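PDB 6PLJ: nucleotidyl transferase from Methanothermobacter thermautotrophicus, which probably transfers nucleotidyl groups from nucleoside triphosphates and may take part in pseudomurein cell-wall synthesis. Local coordinates for residues Ala30-Arg34 / Val80-His84; Leu54-Asn58 / Tyr226-Arg230. All coordinates share one frame; numbering follows the deposited sequence. Where two conformers were deposited one is given.

Interaction 1 lies at the ends of two parallel strands of the main sheet, where the presumed nucleotide-binding loop begins. Interaction 2 joins the small hairpin 56-57/60-61 to the C-terminal helix 223-236. The centres of interactions 1 and 2 are 18 Å apart; the nearest atoms of interactions 1 and 2 are about 7 Å apart, so they do not touch. Helix 62-72 connects them. Its residues Ile63 and Val67 meet Ala31 and Val80, while Val62 meets Leu55 and Leu57. Helix 36-44, just after Arg34, also packs on Leu55 through Met38 and Met42. Two ethanediol molecules occupy the loop of interaction 1. The sodium ion is about 11 Å from the Tyr226 side chain.

Interaction 1. Residues Ala30-Arg34 / Val80-His84; sequences AAAGR and VVTGH. With EDO (1,2-ethanediol), chain F; EDO (1,2-ethanediol), chain D.
Arg34 lays its CG over one face of the His84 ring. This CH-pi contact measures 3.8 Å from CG to the ring centroid, 12° off the normal. The ring of His51 also meets His84, edge to face. Beyond CG the arginine chain bends, and its guanidinium plane stands 77° from the ring. One guanidinium face carries an ethanediol carbon, C2 of chain D, and NH1 forms a salt bridge with Asp107. His84 CG is anti to the backbone N (chi1 -172°), which carries the ring past Gly33 to Arg34. Replacing His84 by an alanine would probably leave Arg34 CG without the flat surface it rests on and His51 without its ring partner. Ala30 and Val81 pair in parallel in the central sheet, where strands 25-31 and 77-82 are neighbours. Residues Ala30-Arg34 match the start of the glycine-containing signature loop of MobA-like enzymes, which in relatives binds the nucleotide. Ala31 N donates to Val81 O (2.8 Å). In the loops that follow, His84 N donates to Ala32 O (2.8 Å) from above the carbonyl plane. A water accepts a hydrogen bond from Gly83 N and donates to Ala31 O and His84 O, so it bridges the two segments. Ala32 CB sits 3.4 Å from Thr82 C. On the loop, Ala32 N donates to O1 of the chain F ethanediol (2.9 Å), and Arg34 N donates to O1 of the chain D ethanediol (3.0 Å). Both diols probably come from the crystallisation liquor.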
ATOM      1  N   ALA A  30       1.409  -4.700   0.278  1.00  9.72           N
ATOM      2  CA  ALA A  30       1.115  -5.518  -0.893  1.00 10.15           C
ATOM      3  C   ALA A  30       2.165  -5.227  -1.958  1.00 10.57           C
ATOM      4  O   ALA A  30       2.210  -4.125  -2.498  1.00 11.27           O
ATOM      5  CB  ALA A  30      -0.276  -5.226  -1.403  1.00 10.74           C
ATOM      6  N   ALA A  31       3.007  -6.215  -2.238  1.00 10.45           N
ATOM      7  CA  ALA A  31       4.151  -6.041  -3.125  1.00 10.69           C
ATOM      8  C   ALA A  31       4.214  -7.202  -4.117  1.00 10.87           C
ATOM      9  O   ALA A  31       5.300  -7.636  -4.495  1.00 12.75           O
ATOM     10  CB  ALA A  31       5.427  -5.930  -2.310  1.00 10.89           C
ATOM     11  N   ALA A  32       3.049  -7.696  -4.509  1.00 11.10           N
ATOM     12  CA  ALA A  32       2.942  -8.976  -5.235  1.00 11.06           C
ATOM     13  C   ALA A  32       2.423  -8.888  -6.656  1.00 10.87           C
ATOM     14  O   ALA A  32       2.423  -9.901  -7.349  1.00 10.83           O
ATOM     15  CB  ALA A  32       2.067  -9.939  -4.457  1.00 11.33           C
ATOM     16  N   GLY A  33       1.951  -7.723  -7.090  1.00 10.84           N
ATOM     17  CA  GLY A  33       1.259  -7.620  -8.350  1.00 10.90           C
ATOM     18  C   GLY A  33       2.156  -7.362  -9.546  1.00 10.93           C
ATOM     19  O   GLY A  33       3.318  -6.956  -9.408  1.00 10.73           O
ATOM     20  N   ARG A  34       1.583  -7.557 -10.729  1.00 11.66           N
ATOM     21  CA  ARG A  34       2.242  -7.153 -11.966  1.00 11.82           C
ATOM     22  C   ARG A  34       2.124  -5.636 -12.107  1.00 12.07           C
ATOM     23  O   ARG A  34       1.335  -4.975 -11.420  1.00 13.54           O
ATOM     24  CB  ARG A  34       1.611  -7.833 -13.181  1.00 12.41           C
ATOM     25  CG  ARG A  34       1.891  -9.322 -13.300  1.00 13.09           C
ATOM     26  CD  ARG A  34       1.202  -9.871 -14.544  1.00 13.43           C
ATOM     27  NE  ARG A  34      -0.241  -9.791 -14.436  1.00 13.97           N
ATOM     28  CZ  ARG A  34      -1.031 -10.688 -13.836  1.00 14.50           C
ATOM     29  NH1 ARG A  34      -0.548 -11.801 -13.301  1.00 14.51           N
ATOM     30  NH2 ARG A  34      -2.337 -10.454 -13.780  1.00 15.00           N
ATOM     31  N   VAL A  80       5.253  -8.199   4.415  1.00  9.62           N
ATOM     32  CA  VAL A  80       5.276  -7.837   3.004  1.00  9.37           C
ATOM     33  C   VAL A  80       4.822  -9.048   2.220  1.00  9.52           C
ATOM     34  O   VAL A  80       5.361 -10.141   2.406  1.00  9.91           O
ATOM     35  CB  VAL A  80       6.664  -7.408   2.523  1.00  9.63           C
ATOM     36  CG1 VAL A  80       6.612  -7.052   1.051  1.00  9.64           C
ATOM     37  CG2 VAL A  80       7.184  -6.233   3.337  1.00  9.38           C
ATOM     38  N   VAL A  81       3.830  -8.844   1.357  1.00  9.22           N
ATOM     39  CA  VAL A  81       3.278  -9.918   0.544  1.00  9.16           C
ATOM     40  C   VAL A  81       3.911  -9.822  -0.820  1.00  9.63           C
ATOM     41  O   VAL A  81       3.805  -8.784  -1.474  1.00  9.83           O
ATOM     42  CB  VAL A  81       1.753  -9.822   0.441  1.00  9.20           C
ATOM     43  CG1 VAL A  81       1.196 -11.018  -0.317  1.00  9.15           C
ATOM     44  CG2 VAL A  81       1.140  -9.760   1.836  1.00  9.12           C
ATOM     45  N   THR A  82       4.529 -10.918  -1.250  1.00  9.85           N
ATOM     46  CA  THR A  82       5.237 -10.954  -2.522  1.00  9.95           C
ATOM     47  C   THR A  82       4.585 -11.976  -3.451  1.00 10.27           C
ATOM     48  O   THR A  82       3.750 -12.773  -3.039  1.00 10.70           O
ATOM     49  CB  THR A  82       6.731 -11.285  -2.309  1.00 10.39           C
ATOM     50  OG1 THR A  82       6.856 -12.560  -1.666  1.00 10.64           O
ATOM     51  CG2 THR A  82       7.407 -10.207  -1.446  1.00 10.19           C
ATOM     52  N   GLY A  83       4.939 -11.911  -4.725  1.00 10.26           N
ATOM     53  CA  GLY A  83       4.375 -12.837  -5.704  1.00 10.21           C
ATOM     54  C   GLY A  83       5.075 -12.640  -7.023  1.00 10.33           C
ATOM     55  O   GLY A  83       6.049 -13.325  -7.332  1.00 11.08           O
ATOM     56  N   HIS A  84       4.608 -11.661  -7.779  1.00 10.28           N
ATOM     57  CA  HIS A  84       5.246 -11.329  -9.028  1.00 10.62           C
ATOM     58  C   HIS A  84       6.690 -10.915  -8.827  1.00 10.73           C
ATOM     59  O   HIS A  84       6.973  -9.979  -8.068  1.00 10.74           O
ATOM     60  CB  HIS A  84       4.513 -10.227  -9.769  1.00 10.79           C
ATOM     61  CG  HIS A  84       5.063 -10.013 -11.128  1.00 10.84           C
ATOM     62  ND1 HIS A  84       5.017 -11.001 -12.094  1.00 11.11           N
ATOM     63  CD2 HIS A  84       5.709  -8.967 -11.683  1.00 10.78           C
ATOM     64  CE1 HIS A  84       5.611 -10.557 -13.185  1.00 11.14           C
ATOM     65  NE2 HIS A  84       6.023  -9.325 -12.970  1.00 11.33           N
TER
HETATM   66  C1  EDO F 305      -0.126  -6.355  -4.547  1.00 20.00           C
HETATM   67  O1  EDO F 305       0.184  -7.539  -4.133  1.00 20.00           O
HETATM   68  C2  EDO F 305       0.964  -5.561  -4.920  1.00 20.00           C
HETATM   69  O2  EDO F 305       0.440  -4.276  -4.978  1.00 20.00           O
HETATM   70  C1  EDO D 303      -2.053  -8.792 -10.677  1.00 34.83           C
HETATM   71  O1  EDO D 303      -1.361  -7.556 -10.521  1.00 32.79           O
HETATM   72  C2  EDO D 303      -1.129  -9.934 -10.295  1.00 34.65           C
HETATM   73  O2  EDO D 303      -1.905 -11.068  -9.913  1.00 36.84           O
HETATM   74  O   HOH W   1       6.712  -9.769  -5.352  1.00 10.48           O

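Interaction 2. Residues Leu54-Asn58 / Tyr226-Arg230; sequences LLPLN and YLRIR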
ATOM      1  N   LEU A  54      11.269  -2.329  -8.326  1.00 11.31           N
ATOM      2  CA  LEU A  54      12.721  -2.415  -8.342  1.00 12.47           C
ATOM      3  C   LEU A  54      13.395  -1.185  -8.936  1.00 12.62           C
ATOM      4  O   LEU A  54      14.631  -1.134  -9.022  1.00 13.35           O
ATOM      5  CB  LEU A  54      13.131  -3.662  -9.124  1.00 13.40           C
ATOM      6  CG  LEU A  54      12.501  -4.973  -8.661  1.00 14.81           C
ATOM      7  CD1 LEU A  54      12.813  -6.102  -9.643  1.00 16.15           C
ATOM      8  CD2 LEU A  54      12.941  -5.306  -7.257  1.00 15.39           C
ATOM      9  N   LEU A  55      12.608  -0.191  -9.337  1.00 12.57           N
ATOM     10  CA  LEU A  55      13.165   1.056  -9.827  1.00 12.70           C
ATOM     11  C   LEU A  55      13.871   1.805  -8.712  1.00 13.55           C
ATOM     12  O   LEU A  55      13.485   1.712  -7.549  1.00 13.20           O
ATOM     13  CB  LEU A  55      12.074   1.937 -10.440  1.00 12.69           C
ATOM     14  CG  LEU A  55      11.603   1.520 -11.832  1.00 12.99           C
ATOM     15  CD1 LEU A  55      10.321   2.259 -12.145  1.00 13.01           C
ATOM     16  CD2 LEU A  55      12.671   1.799 -12.871  1.00 13.43           C
ATOM     17  N   PRO A  56      14.927   2.553  -9.058  1.00 14.61           N
ATOM     18  CA  PRO A  56      15.707   3.204  -8.025  1.00 15.31           C
ATOM     19  C   PRO A  56      15.005   4.416  -7.474  1.00 16.03           C
ATOM     20  O   PRO A  56      14.409   5.201  -8.223  1.00 16.22           O
ATOM     21  CB  PRO A  56      16.970   3.648  -8.759  1.00 14.92           C
ATOM     22  CG  PRO A  56      16.540   3.815 -10.155  1.00 15.30           C
ATOM     23  CD  PRO A  56      15.532   2.732 -10.390  1.00 15.35           C
ATOM     24  N   LEU A  57      15.126   4.575  -6.165  1.00 17.22           N
ATOM     25  CA  LEU A  57      14.549   5.677  -5.465  1.00 19.15           C
ATOM     26  C   LEU A  57      15.281   5.855  -4.136  1.00 20.77           C
ATOM     27  O   LEU A  57      15.390   4.892  -3.372  1.00 20.00           O
ATOM     28  CB  LEU A  57      13.073   5.358  -5.208  1.00 19.71           C
ATOM     29  CG  LEU A  57      12.151   6.530  -5.029  1.00 19.52           C
ATOM     30  CD1 LEU A  57      12.022   7.314  -6.331  1.00 19.66           C
ATOM     31  CD2 LEU A  57      10.797   6.001  -4.558  1.00 18.08           C
ATOM     32  N   ASN A  58      15.803   7.058  -3.897  1.00 22.73           N
ATOM     33  CA  ASN A  58      16.406   7.417  -2.607  0.50 23.73           C
ATOM     34  C   ASN A  58      17.612   6.508  -2.267  1.00 24.06           C
ATOM     35  O   ASN A  58      17.802   6.122  -1.106  1.00 24.83           O
ATOM     36  CB  ASN A  58      15.314   7.358  -1.515  0.50 24.72           C
ATOM     37  CG  ASN A  58      15.511   8.384  -0.408  0.50 25.43           C
ATOM     38  OD1 ASN A  58      16.031   9.475  -0.633  0.50 26.87           O
ATOM     39  ND2 ASN A  58      15.052   8.046   0.791  0.50 26.06           N
ATOM     40  N   TYR A 226       6.194   7.242 -11.746  1.00 10.42           N
ATOM     41  CA  TYR A 226       7.489   7.052 -11.117  1.00 10.57           C
ATOM     42  C   TYR A 226       8.362   8.311 -11.257  1.00 10.73           C
ATOM     43  O   TYR A 226       8.980   8.760 -10.301  1.00 11.04           O
ATOM     44  CB  TYR A 226       8.210   5.849 -11.706  1.00 11.12           C
ATOM     45  CG  TYR A 226       9.679   5.820 -11.448  1.00 11.51           C
ATOM     46  CD1 TYR A 226      10.183   5.458 -10.196  1.00 11.73           C
ATOM     47  CD2 TYR A 226      10.590   6.148 -12.454  1.00 11.52           C
ATOM     48  CE1 TYR A 226      11.535   5.421  -9.948  1.00 12.86           C
ATOM     49  CE2 TYR A 226      11.948   6.110 -12.213  1.00 12.50           C
ATOM     50  CZ  TYR A 226      12.419   5.738 -10.967  1.00 12.82           C
ATOM     51  OH  TYR A 226      13.776   5.671 -10.722  1.00 15.06           O
ATOM     52  N   LEU A 227       8.365   8.902 -12.446  1.00 10.87           N
ATOM     53  CA  LEU A 227       9.208  10.073 -12.660  1.00 11.56           C
ATOM     54  C   LEU A 227       8.758  11.227 -11.781  1.00 11.13           C
ATOM     55  O   LEU A 227       9.586  11.958 -11.251  1.00 11.30           O
ATOM     56  CB  LEU A 227       9.221  10.491 -14.122  1.00 12.24           C
ATOM     57  CG  LEU A 227       9.813   9.450 -15.083  1.00 12.75           C
ATOM     58  CD1 LEU A 227       9.649   9.939 -16.509  1.00 13.40           C
ATOM     59  CD2 LEU A 227      11.261   9.169 -14.762  1.00 13.72           C
ATOM     60  N   ARG A 228       7.448  11.359 -11.620  1.00 11.37           N
ATOM     61  CA  ARG A 228       6.871  12.368 -10.728  1.00 11.32           C
ATOM     62  C   ARG A 228       7.325  12.162  -9.276  1.00 11.08           C
ATOM     63  O   ARG A 228       7.720  13.095  -8.594  1.00 11.16           O
ATOM     64  CB  ARG A 228       5.359  12.339 -10.841  1.00 11.72           C
ATOM     65  CG  ARG A 228       4.652  13.355  -9.976  1.00 12.11           C
ATOM     66  CD  ARG A 228       3.154  13.227 -10.075  1.00 12.56           C
ATOM     67  NE  ARG A 228       2.524  14.126  -9.118  1.00 13.19           N
ATOM     68  CZ  ARG A 228       1.227  14.207  -8.875  1.00 13.67           C
ATOM     69  NH1 ARG A 228       0.358  13.421  -9.506  1.00 14.24           N
ATOM     70  NH2 ARG A 228       0.790  15.080  -7.965  1.00 14.57           N
ATOM     71  N   ILE A 229       7.278  10.924  -8.807  1.00 10.88           N
ATOM     72  CA  ILE A 229       7.733  10.602  -7.472  1.00 11.04           C
ATOM     73  C   ILE A 229       9.234  10.838  -7.342  1.00 11.33           C
ATOM     74  O   ILE A 229       9.690  11.418  -6.363  1.00 11.21           O
ATOM     75  CB  ILE A 229       7.375   9.149  -7.100  1.00 10.95           C
ATOM     76  CG1 ILE A 229       5.864   9.032  -6.921  1.00 11.06           C
ATOM     77  CG2 ILE A 229       8.129   8.709  -5.849  1.00 11.00           C
ATOM     78  CD1 ILE A 229       5.338   7.614  -6.986  1.00 11.80           C
ATOM     79  N   ARG A 230       9.988  10.393  -8.331  1.00 11.98           N
ATOM     80  CA  ARG A 230      11.455  10.566  -8.285  1.00 13.84           C
ATOM     81  C   ARG A 230      11.790  12.061  -8.191  1.00 13.74           C
ATOM     82  O   ARG A 230      12.656  12.403  -7.463  1.00 13.49           O
ATOM     83  CB  ARG A 230      12.115   9.897  -9.497  1.00 15.83           C
ATOM     84  CG  ARG A 230      13.624  10.067  -9.572  1.00 18.27           C
ATOM     85  CD  ARG A 230      14.205   9.417 -10.831  1.00 20.56           C
ATOM     86  NE  ARG A 230      14.124  10.317 -11.965  0.70 23.93           N
ATOM     87  CZ  ARG A 230      14.445  10.016 -13.219  0.70 25.86           C
ATOM     88  NH1 ARG A 230      14.317  10.935 -14.159  0.70 26.43           N
ATOM     89  NH2 ARG A 230      14.867   8.805 -13.539  0.70 26.85           N
TER
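Tyr226 reaches from its helix toward Leu55 and Pro56, and the two residues meet different parts of it. Leu55 CD1 sits over the centre of one ring face, a CH-pi contact 3.7 Å from the centroid. Leu55 CB adds a second touch, 3.6 Å from Tyr226 CE1. The carbonyl of Pro56 lies instead at the ring edge, in the ring plane. Tyr226 OH donates to Pro56 O over 2.6 Å, in the carbonyl plane and on a lone pair. The proline ring crosses the phenol at about a right angle, with CG 3.4 Å from Tyr226 OH. Face packing and edge bond together would fix the turn of the ring. The phenol gets there because Tyr226 CG is anti to the backbone N (chi1 162°). Leu57 forks against the next helical turn. Its CD1 lies 3.8 Å from Arg230 CA, and its CD2 lies 4.0 Å from Ile229 CG2, the two side chains crossing nearly perpendicularly. Further along the same helix, Phe233 also touches Leu57. The arrangement is apolar helix-on-hairpin packing with one hydrogen bond from a buried tyrosine: the C-terminal helix 223-236 packs on the hairpin 56-57/60-61 and on Leu55 just before it, in a MobA-like fold.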